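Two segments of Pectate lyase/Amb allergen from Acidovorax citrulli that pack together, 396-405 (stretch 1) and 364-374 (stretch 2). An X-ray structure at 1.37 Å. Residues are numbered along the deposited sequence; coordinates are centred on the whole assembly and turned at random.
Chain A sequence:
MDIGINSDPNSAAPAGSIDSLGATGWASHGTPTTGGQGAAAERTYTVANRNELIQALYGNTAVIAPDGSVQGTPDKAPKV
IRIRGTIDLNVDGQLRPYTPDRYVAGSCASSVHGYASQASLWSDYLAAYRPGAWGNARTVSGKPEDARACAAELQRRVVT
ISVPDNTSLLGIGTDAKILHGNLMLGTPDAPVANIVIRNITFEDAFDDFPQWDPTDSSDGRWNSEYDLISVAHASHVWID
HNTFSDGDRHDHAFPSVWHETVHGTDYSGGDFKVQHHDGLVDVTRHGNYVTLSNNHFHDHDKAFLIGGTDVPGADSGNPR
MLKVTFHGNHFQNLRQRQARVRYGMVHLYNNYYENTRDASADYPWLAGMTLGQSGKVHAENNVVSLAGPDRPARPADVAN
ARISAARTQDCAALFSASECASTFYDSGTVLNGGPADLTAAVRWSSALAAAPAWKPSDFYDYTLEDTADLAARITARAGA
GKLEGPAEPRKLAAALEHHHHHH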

# COMPACT_ATOMS: atom_id res chain seq x y z
N ALA A 396 25.00 19.29 0.57
CA ALA A 396 25.48 18.19 1.40
C ALA A 396 24.43 17.13 1.71
O ALA A 396 24.79 16.03 2.12
CB ALA A 396 26.11 18.71 2.68
N ASP A 397 23.14 17.44 1.54
CA ASP A 397 22.10 16.42 1.71
C ASP A 397 22.00 15.52 0.49
O ASP A 397 21.38 14.45 0.55
CB ASP A 397 20.73 17.06 1.95
CG ASP A 397 20.67 17.91 3.20
OD1 ASP A 397 21.14 17.47 4.27
OD2 ASP A 397 20.14 19.03 3.12
N VAL A 398 22.58 15.97 -0.62
CA VAL A 398 22.33 15.35 -1.93
C VAL A 398 23.49 14.49 -2.42
O VAL A 398 23.29 13.55 -3.19
CB VAL A 398 21.94 16.43 -2.97
CG1 VAL A 398 21.68 15.84 -4.36
CG2 VAL A 398 20.71 17.19 -2.47
N ALA A 399 24.71 14.80 -1.98
CA ALA A 399 25.85 13.95 -2.30
C ALA A 399 26.75 13.83 -1.09
O ALA A 399 26.97 14.81 -0.38
CB ALA A 399 26.62 14.50 -3.48
N ASN A 400 27.30 12.64 -0.89
CA ASN A 400 28.28 12.40 0.18
C ASN A 400 29.29 11.36 -0.28
O ASN A 400 29.21 10.87 -1.40
CB ASN A 400 27.60 12.03 1.51
CG ASN A 400 26.81 10.74 1.44
OD1 ASN A 400 26.65 10.16 0.39
ND2 ASN A 400 26.27 10.33 2.57
N ALA A 401 30.23 11.01 0.59
CA ALA A 401 31.30 10.08 0.24
C ALA A 401 31.55 9.10 1.38
O ALA A 401 31.40 9.45 2.54
CB ALA A 401 32.58 10.84 -0.07
N ARG A 402 31.92 7.87 1.01
CA ARG A 402 32.26 6.81 1.95
C ARG A 402 33.50 6.11 1.42
O ARG A 402 33.40 5.16 0.62
CB ARG A 402 31.10 5.82 2.08
CG ARG A 402 29.84 6.43 2.64
CD ARG A 402 30.03 6.81 4.08
NE ARG A 402 28.79 7.30 4.69
CZ ARG A 402 28.48 8.59 4.85
NH1 ARG A 402 29.28 9.56 4.40
NH2 ARG A 402 27.34 8.92 5.46
N ILE A 403 34.68 6.57 1.83
CA ILE A 403 35.94 6.11 1.26
C ILE A 403 36.94 5.81 2.37
O ILE A 403 37.00 6.54 3.38
CB ILE A 403 36.61 7.19 0.34
CG1 ILE A 403 35.67 7.68 -0.76
CG2 ILE A 403 37.94 6.68 -0.28
CD1 ILE A 403 36.11 9.00 -1.35
N SER A 404 37.72 4.75 2.16
CA SER A 404 38.82 4.33 3.04
C SER A 404 40.12 4.21 2.25
O SER A 404 40.17 3.48 1.26
CB SER A 404 38.50 2.94 3.62
OG SER A 404 39.66 2.31 4.16
N ALA A 405 41.18 4.88 2.70
CA ALA A 405 42.47 4.81 2.02
C ALA A 405 43.13 3.45 2.07
O ALA A 405 43.87 3.08 1.15
CB ALA A 405 43.43 5.84 2.59
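Stretch 2 364-374: PWLAGMTLGQS

Parallel strands pair through staggered hydrogen bonds, in which one residue reaches two neighbours on the partner strand, and the short pairing of 369-371 with 399-401 illustrates this well. Met369 N donates to Val398 O at 2.8 Å and Met369 O accepts from Asn400 N at 3.0 Å; two residues along, Leu371 N donates to Asn400 O at 2.8 Å and Leu371 O accepts from Arg402 N, also at 2.8 Å. The strands run in the same direction, crossing at -24° with a closest axial approach of 4.5 Å, and the register sets Met369 beside Ala399, Thr370 beside Asn400 and Leu371 beside Ala401.

Side chains extend the pairing beyond both ends of the ladder. Upstream, Trp365 turns its indole edge to stretch 1, and NE1 donates almost linearly to Asp397 O at 2.8 Å. Downstream, Gln373 OE1 accepts from Ser404 N at 2.8 Å, while its NE2 makes a weak bond to Ser404 O at 3.0 Å. Where the backbone ladder lapses, a water links Gln373 N (3.0 Å) to Arg402 O (2.9 Å).

Apolar packing completes the contact. Leu371 CB lies 4.3 Å from Ala401 CB, and Leu371 CD2 lies 4.0 Å from Ile403 CD1. At Gly368, whose CA approaches Val398 O to 3.3 Å, a CB would clash with that oxygen.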

# COMPACT_ATOMS: atom_id res chain seq x y z
N PRO A 364 11.41 9.31 4.39
CA PRO A 364 12.09 10.61 4.43
C PRO A 364 13.47 10.52 3.79
O PRO A 364 14.19 9.55 3.99
CB PRO A 364 12.22 10.93 5.94
CG PRO A 364 11.27 9.99 6.61
CD PRO A 364 11.20 8.75 5.74
N TRP A 365 13.84 11.55 3.04
CA TRP A 365 15.15 11.61 2.42
C TRP A 365 16.27 11.59 3.47
O TRP A 365 16.30 12.40 4.41
CB TRP A 365 15.26 12.90 1.64
CG TRP A 365 16.56 13.12 0.90
CD1 TRP A 365 17.75 13.54 1.44
CD2 TRP A 365 16.78 12.99 -0.51
NE1 TRP A 365 18.69 13.66 0.45
CE2 TRP A 365 18.12 13.34 -0.76
CE3 TRP A 365 15.96 12.60 -1.59
CZ2 TRP A 365 18.66 13.34 -2.03
CZ3 TRP A 365 16.51 12.61 -2.85
CH2 TRP A 365 17.85 12.97 -3.06
N LEU A 366 17.20 10.67 3.26
CA LEU A 366 18.41 10.61 4.08
C LEU A 366 19.65 11.01 3.27
O LEU A 366 20.44 11.84 3.71
CB LEU A 366 18.59 9.20 4.67
CG LEU A 366 19.88 9.03 5.48
CD1 LEU A 366 19.94 9.94 6.71
CD2 LEU A 366 19.99 7.57 5.87
N ALA A 367 19.83 10.41 2.09
CA ALA A 367 21.00 10.67 1.25
C ALA A 367 20.61 10.51 -0.20
O ALA A 367 19.66 9.77 -0.53
CB ALA A 367 22.14 9.72 1.59
N GLY A 368 21.37 11.18 -1.06
CA GLY A 368 21.17 11.10 -2.50
C GLY A 368 22.19 10.18 -3.14
O GLY A 368 22.09 8.95 -3.03
N MET A 369 23.17 10.78 -3.81
CA MET A 369 24.27 10.05 -4.43
C MET A 369 25.38 9.87 -3.42
O MET A 369 25.74 10.81 -2.71
CB MET A 369 24.85 10.88 -5.58
CG MET A 369 23.88 11.28 -6.62
SD MET A 369 24.75 12.29 -7.83
CE MET A 369 23.29 13.01 -8.59
N THR A 370 25.94 8.66 -3.36
CA THR A 370 27.09 8.43 -2.49
C THR A 370 28.27 7.95 -3.31
O THR A 370 28.19 6.94 -4.02
CB THR A 370 26.78 7.37 -1.41
OG1 THR A 370 25.72 7.86 -0.58
CG2 THR A 370 28.01 7.08 -0.57
N LEU A 371 29.36 8.71 -3.24
CA LEU A 371 30.65 8.24 -3.76
C LEU A 371 31.22 7.25 -2.76
O LEU A 371 31.77 7.65 -1.73
CB LEU A 371 31.63 9.40 -3.96
CG LEU A 371 33.05 9.01 -4.36
CD1 LEU A 371 33.08 8.23 -5.65
CD2 LEU A 371 33.94 10.26 -4.46
N GLY A 372 31.03 5.96 -3.03
CA GLY A 372 31.64 4.93 -2.23
C GLY A 372 32.99 4.50 -2.75
O GLY A 372 33.58 5.14 -3.64
N GLN A 373 33.48 3.41 -2.18
CA GLN A 373 34.87 3.01 -2.37
C GLN A 373 35.22 2.80 -3.83
O GLN A 373 34.66 1.91 -4.47
CB GLN A 373 35.14 1.72 -1.61
CG GLN A 373 36.62 1.38 -1.53
CD GLN A 373 37.41 2.41 -0.77
OE1 GLN A 373 36.94 2.95 0.23
NE2 GLN A 373 38.62 2.68 -1.24
N SER A 374 36.14 3.62 -4.35
CA SER A 374 36.63 3.53 -5.73
C SER A 374 35.54 3.75 -6.78
O SER A 374 35.72 3.43 -7.95
CB SER A 374 37.37 2.21 -5.99
OG SER A 374 38.52 2.10 -5.18
O HOH W 1 19.41 14.62 4.59
O HOH W 2 31.97 2.70 0.35
O HOH W 3 34.89 2.86 2.34